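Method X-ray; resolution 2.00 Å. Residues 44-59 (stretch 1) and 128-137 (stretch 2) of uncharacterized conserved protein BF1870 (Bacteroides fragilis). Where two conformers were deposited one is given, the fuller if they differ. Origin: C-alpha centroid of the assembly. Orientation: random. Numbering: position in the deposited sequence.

Stretch 1 44-59: KFEKLFAEIPAFVEMV
Stretch 2 128-137: SMEQLIDYLA

Stretch 1 is a helix, a short turn and a second helix; stretch 2 is a single helix, residues 129-137, preceded by Ser-128 at its N-cap position. The first helix enters from earlier in the chain and is helical through Phe-49 (phi/psi -52/-43), held by Leu-48 N to Lys-44 O (2.9 Å) and Phe-49 N to Phe-45 O (2.8 Å). Bonds of the i to i+3 kind, from Glu-51 N to Leu-48 O (3.0 Å) and Ile-52 N to Phe-49 O (3.2 Å), carry the turn, where Glu-51 has phi/psi -99/18. Ile-52, extended at -106/105, occupies the N-cap position of the helix that starts at Pro-53, and its O accepts Val-56 N at 3.1 Å. In stretch 2 the i to i+4 ladder is unbroken from Leu-132 N to Ser-128 O (2.9 Å) to Ala-137 N to Ile-133 O (2.8 Å).

The axis of helix 129-137 runs 25° from that of the first helix of stretch 1, in the same general direction, with a closest approach of 12.2 Å; it crosses helix 53-59 at 68°, with a closest approach of 10.9 Å. The register is set by Phe-45 CA to Met-129 CA at 7.9 Å and Phe-55 CA to Ile-133 CA at 8.3 Å.

No hydrogen bond spans the stretches; the contact is apolar and buries 494 Å², both sides summed. Met-129, a selenomethionine (chi t, p, p), is a knob among Phe-45, Leu-48, Phe-49 and Phe-55. Its CE lies over a face of the Phe-45 ring (chi1 t, chi2 97°), 3.5 Å from the centroid and 15° off the normal, a CH-pi contact in which the methyl packs against the pi cloud. The same CE reaches Leu-48 CB at 3.7 Å and Phe-49 N at 3.5 Å. Met-129 SE meets Ile-52 CD1 at 3.6 Å and approaches the edge of the Phe-55 ring, with CE2 at 3.9 Å.

Phe-55 (chi1 m, chi2 9°) is the reciprocal knob, among Met-129, Leu-132, Ile-133 and Leu-136. Its CZ comes within 3.6 Å of Ile-133 CA and 3.8 Å of Leu-132 C, so the ring packs against backbone as well as side chains; its CE1 lies 4.0 Å from Leu-136 CB. Ile-52 (m, t) and Ile-133 (m, t) touch through CD1 and CD1 at 3.5 Å. Beyond Phe-55, selenomethionine Met-58 (m, t, chi3 94°) brings CE to 3.9 Å from Leu-136 CD2 (Leu-136 is m, t).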

ATOM      1  N   LYS A  44       3.077  -1.941  13.676  1.00 20.39           N
ATOM      2  CA  LYS A  44       2.923  -3.348  14.043  1.00 21.62           C
ATOM      3  C   LYS A  44       2.655  -4.233  12.847  1.00 20.46           C
ATOM      4  O   LYS A  44       3.219  -5.326  12.764  1.00 19.97           O
ATOM      5  CB  LYS A  44       1.817  -3.573  15.102  1.00 22.24           C
ATOM      6  CG  LYS A  44       2.108  -2.859  16.434  1.00 27.52           C
ATOM      7  CD  LYS A  44       0.910  -2.895  17.440  1.00 35.34           C
ATOM      8  CE  LYS A  44       0.557  -4.343  17.955  1.00 38.56           C
ATOM      9  NZ  LYS A  44      -0.476  -5.085  17.114  1.00 42.59           N
ATOM     10  N   PHE A  45       1.778  -3.785  11.941  1.00 19.65           N
ATOM     11  CA  PHE A  45       1.519  -4.525  10.711  1.00 20.33           C
ATOM     12  C   PHE A  45       2.821  -4.683   9.898  1.00 20.07           C
ATOM     13  O   PHE A  45       3.143  -5.778   9.405  1.00 19.86           O
ATOM     14  CB  PHE A  45       0.432  -3.825   9.836  1.00 20.75           C
ATOM     15  CG  PHE A  45       0.091  -4.600   8.592  1.00 23.86           C
ATOM     16  CD1 PHE A  45      -1.015  -5.447   8.571  1.00 26.49           C
ATOM     17  CD2 PHE A  45       0.925  -4.563   7.476  1.00 27.06           C
ATOM     18  CE1 PHE A  45      -1.319  -6.191   7.456  1.00 26.65           C
ATOM     19  CE2 PHE A  45       0.623  -5.322   6.331  1.00 28.63           C
ATOM     20  CZ  PHE A  45      -0.492  -6.138   6.329  1.00 29.22           C
ATOM     21  N   GLU A  46       3.532  -3.563   9.720  1.00 20.60           N
ATOM     22  CA  GLU A  46       4.833  -3.519   9.028  1.00 21.20           C
ATOM     23  C   GLU A  46       5.792  -4.540   9.648  1.00 20.59           C
ATOM     24  O   GLU A  46       6.406  -5.303   8.930  1.00 20.09           O
ATOM     25  CB  GLU A  46       5.470  -2.115   9.084  1.00 20.92           C
ATOM     26  CG  GLU A  46       4.767  -1.056   8.248  1.00 21.56           C
ATOM     27  CD  GLU A  46       5.002   0.389   8.768  1.00 24.93           C
ATOM     28  OE1 GLU A  46       4.211   1.312   8.400  1.00 24.21           O
ATOM     29  OE2 GLU A  46       5.960   0.610   9.531  1.00 23.05           O
ATOM     30  N   LYS A  47       5.880  -4.565  10.978  1.00 20.54           N
ATOM     31  CA  LYS A  47       6.717  -5.519  11.708  1.00 21.06           C
ATOM     32  C   LYS A  47       6.307  -6.975  11.470  1.00 21.72           C
ATOM     33  O   LYS A  47       7.162  -7.826  11.231  1.00 22.26           O
ATOM     34  CB  LYS A  47       6.679  -5.204  13.213  1.00 21.51           C
ATOM     35  CG  LYS A  47       7.562  -6.137  14.061  1.00 22.07           C
ATOM     36  CD  LYS A  47       7.241  -6.044  15.514  1.00 23.16           C
ATOM     37  CE  LYS A  47       8.177  -6.909  16.321  1.00 23.91           C
ATOM     38  NZ  LYS A  47       7.773  -8.332  16.210  1.00 25.20           N
ATOM     39  N   LEU A  48       5.007  -7.263  11.533  0.50 22.02           N
ATOM     40  CA  LEU A  48       4.522  -8.636  11.375  0.50 22.50           C
ATOM     41  C   LEU A  48       4.699  -9.126   9.943  0.50 22.33           C
ATOM     42  O   LEU A  48       5.073 -10.265   9.716  0.50 21.57           O
ATOM     43  CB  LEU A  48       3.044  -8.754  11.742  0.50 22.43           C
ATOM     44  CG  LEU A  48       2.568  -8.663  13.189  0.50 23.60           C
ATOM     45  CD1 LEU A  48       1.045  -8.882  13.219  0.50 24.32           C
ATOM     46  CD2 LEU A  48       3.278  -9.672  14.087  0.50 23.81           C
ATOM     47  N   PHE A  49       4.392  -8.251   8.983  1.00 22.75           N
ATOM     48  CA  PHE A  49       4.526  -8.574   7.567  1.00 24.15           C
ATOM     49  C   PHE A  49       5.934  -9.122   7.271  1.00 24.63           C
ATOM     50  O   PHE A  49       6.068 -10.119   6.558  1.00 25.07           O
ATOM     51  CB  PHE A  49       4.210  -7.332   6.703  1.00 25.37           C
ATOM     52  CG  PHE A  49       4.108  -7.616   5.236  1.00 29.22           C
ATOM     53  CD1 PHE A  49       2.858  -7.819   4.644  1.00 33.15           C
ATOM     54  CD2 PHE A  49       5.266  -7.702   4.449  1.00 32.04           C
ATOM     55  CE1 PHE A  49       2.747  -8.094   3.272  1.00 35.39           C
ATOM     56  CE2 PHE A  49       5.186  -7.970   3.083  1.00 34.82           C
ATOM     57  CZ  PHE A  49       3.922  -8.168   2.486  1.00 35.30           C
ATOM     58  N   ALA A  50       6.970  -8.492   7.851  1.00 25.53           N
ATOM     59  CA  ALA A  50       8.382  -8.831   7.566  1.00 25.90           C
ATOM     60  C   ALA A  50       8.757 -10.182   8.158  1.00 26.47           C
ATOM     61  O   ALA A  50       9.775 -10.766   7.761  1.00 26.66           O
ATOM     62  CB  ALA A  50       9.332  -7.753   8.098  1.00 25.65           C
ATOM     63  N   GLU A  51       7.973 -10.667   9.127  1.00 26.71           N
ATOM     64  CA  GLU A  51       8.229 -12.001   9.680  1.00 27.76           C
ATOM     65  C   GLU A  51       7.353 -13.105   9.110  1.00 27.13           C
ATOM     66  O   GLU A  51       7.292 -14.166   9.686  1.00 27.22           O
ATOM     67  CB  GLU A  51       8.275 -12.030  11.219  1.00 27.95           C
ATOM     68  CG  GLU A  51       7.078 -11.500  11.926  1.00 32.32           C
ATOM     69  CD  GLU A  51       7.470 -10.622  13.104  1.00 34.88           C
ATOM     70  OE1 GLU A  51       6.678 -10.456  14.040  1.00 38.22           O
ATOM     71  OE2 GLU A  51       8.572 -10.078  13.088  1.00 35.55           O
ATOM     72  N   ILE A  52       6.724 -12.862   7.962  1.00 27.39           N
ATOM     73  CA  ILE A  52       6.066 -13.922   7.173  1.00 27.62           C
ATOM     74  C   ILE A  52       6.921 -14.234   5.912  1.00 28.43           C
ATOM     75  O   ILE A  52       6.944 -13.445   4.959  1.00 27.82           O
ATOM     76  CB  ILE A  52       4.624 -13.513   6.775  1.00 27.52           C
ATOM     77  CG1 ILE A  52       3.806 -13.134   8.031  1.00 27.35           C
ATOM     78  CG2 ILE A  52       3.949 -14.634   5.995  1.00 27.63           C
ATOM     79  CD1 ILE A  52       2.482 -12.466   7.722  1.00 26.62           C
ATOM     80  N   PRO A  53       7.637 -15.374   5.900  1.00 29.29           N
ATOM     81  CA  PRO A  53       8.723 -15.486   4.902  1.00 30.27           C
ATOM     82  C   PRO A  53       8.247 -15.513   3.455  1.00 30.23           C
ATOM     83  O   PRO A  53       8.902 -14.918   2.599  1.00 31.90           O
ATOM     84  CB  PRO A  53       9.456 -16.807   5.277  1.00 29.50           C
ATOM     85  CG  PRO A  53       8.872 -17.231   6.592  1.00 29.45           C
ATOM     86  CD  PRO A  53       7.481 -16.624   6.658  1.00 30.17           C
ATOM     87  N   ALA A  54       7.127 -16.189   3.198  1.00 30.34           N
ATOM     88  CA  ALA A  54       6.457 -16.182   1.886  1.00 30.04           C
ATOM     89  C   ALA A  54       6.246 -14.745   1.361  1.00 29.83           C
ATOM     90  O   ALA A  54       6.489 -14.437   0.178  1.00 28.93           O
ATOM     91  CB  ALA A  54       5.122 -16.924   1.979  1.00 29.45           C
ATOM     92  N   PHE A  55       5.808 -13.870   2.267  1.00 29.60           N
ATOM     93  CA  PHE A  55       5.540 -12.469   1.941  1.00 28.75           C
ATOM     94  C   PHE A  55       6.856 -11.747   1.618  1.00 28.72           C
ATOM     95  O   PHE A  55       6.945 -11.036   0.629  1.00 29.55           O
ATOM     96  CB  PHE A  55       4.818 -11.767   3.106  1.00 28.78           C
ATOM     97  CG  PHE A  55       3.360 -12.097   3.232  1.00 28.73           C
ATOM     98  CD1 PHE A  55       2.765 -13.125   2.467  1.00 30.02           C
ATOM     99  CD2 PHE A  55       2.571 -11.397   4.147  1.00 26.48           C
ATOM    100  CE1 PHE A  55       1.414 -13.424   2.599  1.00 29.62           C
ATOM    101  CE2 PHE A  55       1.200 -11.695   4.297  1.00 27.12           C
ATOM    102  CZ  PHE A  55       0.618 -12.696   3.508  1.00 26.68           C
ATOM    103  N   VAL A  56       7.881 -11.936   2.451  1.00 28.97           N
ATOM    104  CA  VAL A  56       9.179 -11.315   2.213  1.00 28.82           C
ATOM    105  C   VAL A  56       9.798 -11.799   0.850  1.00 28.44           C
ATOM    106  O   VAL A  56      10.335 -10.987   0.086  1.00 27.25           O
ATOM    107  CB  VAL A  56      10.114 -11.388   3.505  1.00 29.22           C
ATOM    108  CG1 VAL A  56      10.716 -12.746   3.696  1.00 31.21           C
ATOM    109  CG2 VAL A  56      11.253 -10.369   3.446  1.00 30.84           C
ATOM    110  N   GLU A  57       9.663 -13.091   0.554  0.50 28.11           N
ATOM    111  CA  GLU A  57      10.135 -13.666  -0.712  0.50 28.33           C
ATOM    112  C   GLU A  57       9.397 -13.146  -1.971  0.50 28.14           C
ATOM    113  O   GLU A  57      10.045 -12.828  -2.974  0.50 28.47           O
ATOM    114  CB  GLU A  57      10.117 -15.196  -0.641  0.50 28.53           C
ATOM    115  CG  GLU A  57      11.488 -15.802  -0.355  0.50 29.21           C
ATOM    116  CD  GLU A  57      11.457 -16.944   0.654  0.50 30.01           C
ATOM    117  OE1 GLU A  57      10.399 -17.581   0.826  0.50 30.59           O
ATOM    118  OE2 GLU A  57      12.510 -17.206   1.283  0.50 31.23           O
HETATM  119  N   MSE A  58       8.070 -13.035  -1.908  1.00 27.76           N
HETATM  120  CA  MSE A  58       7.271 -12.447  -3.004  1.00 27.19           C
HETATM  121  C   MSE A  58       7.589 -10.975  -3.203  1.00 26.94           C
HETATM  122  O   MSE A  58       7.584 -10.470  -4.343  1.00 25.57           O
HETATM  123  CB  MSE A  58       5.780 -12.572  -2.751  1.00 28.43           C
HETATM  124  CG  MSE A  58       5.203 -13.981  -2.868  1.00 29.81           C
HETATM  125 SE   MSE A  58       3.289 -13.893  -2.385  1.00 38.16          SE
HETATM  126  CE  MSE A  58       2.552 -13.679  -4.163  1.00 34.91           C
ATOM    127  N   VAL A  59       7.903 -10.292  -2.105  1.00 26.14           N
ATOM    128  CA  VAL A  59       8.290  -8.885  -2.206  1.00 26.65           C
ATOM    129  C   VAL A  59       9.639  -8.747  -2.902  1.00 27.55           C
ATOM    130  O   VAL A  59       9.747  -7.991  -3.871  1.00 26.67           O
ATOM    131  CB  VAL A  59       8.312  -8.149  -0.854  1.00 25.94           C
ATOM    132  CG1 VAL A  59       8.884  -6.747  -1.028  1.00 25.41           C
ATOM    133  CG2 VAL A  59       6.933  -8.082  -0.285  1.00 25.01           C
ATOM    134  N   SER A 128      -7.423  -8.058   6.150  1.00 29.79           N
ATOM    135  CA  SER A 128      -6.535  -8.306   7.283  1.00 30.87           C
ATOM    136  C   SER A 128      -5.417  -9.303   7.015  1.00 30.10           C
ATOM    137  O   SER A 128      -5.447 -10.034   6.026  1.00 29.53           O
ATOM    138  CB  SER A 128      -7.334  -8.767   8.502  1.00 31.06           C
ATOM    139  OG  SER A 128      -7.652  -7.645   9.323  1.00 35.59           O
HETATM  140  N   MSE A 129      -4.454  -9.335   7.938  1.00 30.20           N
HETATM  141  CA  MSE A 129      -3.276 -10.153   7.813  1.00 30.84           C
HETATM  142  C   MSE A 129      -3.656 -11.636   7.626  1.00 30.96           C
HETATM  143  O   MSE A 129      -3.133 -12.333   6.730  1.00 30.36           O
HETATM  144  CB  MSE A 129      -2.366  -9.932   9.029  1.00 30.71           C
HETATM  145  CG  MSE A 129      -1.036 -10.647   8.916  1.00 32.72           C
HETATM  146 SE   MSE A 129       0.109  -9.790   7.575  0.90 36.58          SE
HETATM  147  CE  MSE A 129       0.926  -8.457   8.721  1.00 36.04           C
ATOM    148  N   GLU A 130      -4.602 -12.085   8.444  1.00 30.99           N
ATOM    149  CA  GLU A 130      -5.132 -13.441   8.353  1.00 32.04           C
ATOM    150  C   GLU A 130      -5.647 -13.751   6.954  1.00 31.34           C
ATOM    151  O   GLU A 130      -5.351 -14.815   6.401  1.00 30.74           O
ATOM    152  CB  GLU A 130      -6.301 -13.629   9.342  1.00 32.73           C
ATOM    153  CG  GLU A 130      -5.897 -13.701  10.809  1.00 38.07           C
ATOM    154  CD  GLU A 130      -5.756 -12.305  11.485  1.00 44.75           C
ATOM    155  OE1 GLU A 130      -5.613 -12.276  12.741  1.00 49.02           O
ATOM    156  OE2 GLU A 130      -5.791 -11.245  10.784  1.00 45.27           O
ATOM    157  N   GLN A 131      -6.462 -12.843   6.404  1.00 30.47           N
ATOM    158  CA  GLN A 131      -7.070 -13.059   5.094  1.00 30.65           C
ATOM    159  C   GLN A 131      -6.042 -13.064   3.978  1.00 29.35           C
ATOM    160  O   GLN A 131      -6.180 -13.804   3.006  1.00 27.63           O
ATOM    161  CB  GLN A 131      -8.128 -11.989   4.765  1.00 31.36           C
ATOM    162  CG  GLN A 131      -9.564 -12.467   4.811  1.00 36.42           C
ATOM    163  CD  GLN A 131     -10.580 -11.503   4.158  1.00 41.61           C
ATOM    164  OE1 GLN A 131     -10.491 -10.260   4.293  1.00 43.66           O
ATOM    165  NE2 GLN A 131     -11.563 -12.081   3.462  1.00 41.53           N
ATOM    166  N   LEU A 132      -5.039 -12.191   4.107  1.00 28.64           N
ATOM    167  CA  LEU A 132      -3.914 -12.134   3.159  1.00 28.42           C
ATOM    168  C   LEU A 132      -3.098 -13.425   3.129  1.00 28.42           C
ATOM    169  O   LEU A 132      -2.885 -14.003   2.059  1.00 28.04           O
ATOM    170  CB  LEU A 132      -2.974 -10.976   3.508  1.00 28.52           C
ATOM    171  CG  LEU A 132      -3.282  -9.636   2.870  1.00 28.53           C
ATOM    172  CD1 LEU A 132      -2.464  -8.557   3.638  1.00 29.24           C
ATOM    173  CD2 LEU A 132      -2.961  -9.696   1.366  1.00 23.60           C
ATOM    174  N   ILE A 133      -2.672 -13.864   4.312  1.00 28.40           N
ATOM    175  CA  ILE A 133      -1.886 -15.070   4.462  1.00 29.28           C
ATOM    176  C   ILE A 133      -2.674 -16.200   3.842  1.00 29.66           C
ATOM    177  O   ILE A 133      -2.196 -16.896   2.923  1.00 29.96           O
ATOM    178  CB  ILE A 133      -1.579 -15.354   5.953  1.00 28.85           C
ATOM    179  CG1 ILE A 133      -0.497 -14.411   6.472  1.00 29.83           C
ATOM    180  CG2 ILE A 133      -1.135 -16.820   6.180  1.00 29.80           C
ATOM    181  CD1 ILE A 133      -0.497 -14.290   7.976  1.00 29.82           C
ATOM    182  N   ASP A 134      -3.907 -16.335   4.294  1.00 30.37           N
ATOM    183  CA  ASP A 134      -4.717 -17.418   3.817  1.00 31.89           C
ATOM    184  C   ASP A 134      -4.812 -17.370   2.329  1.00 32.03           C
ATOM    185  O   ASP A 134      -4.641 -18.404   1.693  1.00 32.26           O
ATOM    186  CB  ASP A 134      -6.121 -17.401   4.396  1.00 33.02           C
ATOM    187  CG  ASP A 134      -6.955 -18.604   3.906  1.00 35.69           C
ATOM    188  OD1 ASP A 134      -7.951 -18.376   3.189  1.00 34.81           O
ATOM    189  OD2 ASP A 134      -6.571 -19.772   4.201  1.00 38.46           O
ATOM    190  N   TYR A 135      -5.086 -16.185   1.762  1.00 32.16           N
ATOM    191  CA  TYR A 135      -5.266 -16.096   0.298  1.00 32.55           C
ATOM    192  C   TYR A 135      -3.960 -16.323  -0.468  1.00 33.43           C
ATOM    193  O   TYR A 135      -3.959 -16.977  -1.502  1.00 33.04           O
ATOM    194  CB  TYR A 135      -5.902 -14.762  -0.150  1.00 32.20           C
ATOM    195  CG  TYR A 135      -6.067 -14.675  -1.660  1.00 32.14           C
ATOM    196  CD1 TYR A 135      -7.255 -15.055  -2.276  1.00 31.14           C
ATOM    197  CD2 TYR A 135      -5.010 -14.254  -2.479  1.00 34.45           C
ATOM    198  CE1 TYR A 135      -7.399 -15.001  -3.637  1.00 29.89           C
ATOM    199  CE2 TYR A 135      -5.147 -14.208  -3.846  1.00 32.00           C
ATOM    200  CZ  TYR A 135      -6.341 -14.598  -4.413  1.00 32.16           C
ATOM    201  OH  TYR A 135      -6.459 -14.540  -5.774  1.00 34.50           O
ATOM    202  N   LEU A 136      -2.857 -15.745   0.010  1.00 34.91           N
ATOM    203  CA  LEU A 136      -1.617 -15.751  -0.772  1.00 36.58           C
ATOM    204  C   LEU A 136      -0.779 -17.026  -0.568  1.00 38.97           C
ATOM    205  O   LEU A 136       0.044 -17.357  -1.436  1.00 38.90           O
ATOM    206  CB  LEU A 136      -0.798 -14.468  -0.554  1.00 36.22           C
ATOM    207  CG  LEU A 136      -1.345 -13.213  -1.260  1.00 34.32           C
ATOM    208  CD1 LEU A 136      -0.786 -11.944  -0.644  1.00 33.33           C
ATOM    209  CD2 LEU A 136      -1.077 -13.257  -2.761  1.00 32.01           C
ATOM    210  N   ALA A 137      -1.021 -17.741   0.539  1.00 40.99           N
ATOM    211  CA  ALA A 137      -0.389 -19.052   0.786  1.00 43.80           C
ATOM    212  C   ALA A 137      -1.143 -20.306   0.281  1.00 45.32           C
ATOM    213  O   ALA A 137      -0.497 -21.298  -0.069  1.00 45.96           O
ATOM    214  CB  ALA A 137      -0.027 -19.208   2.238  1.00 43.84           C
TER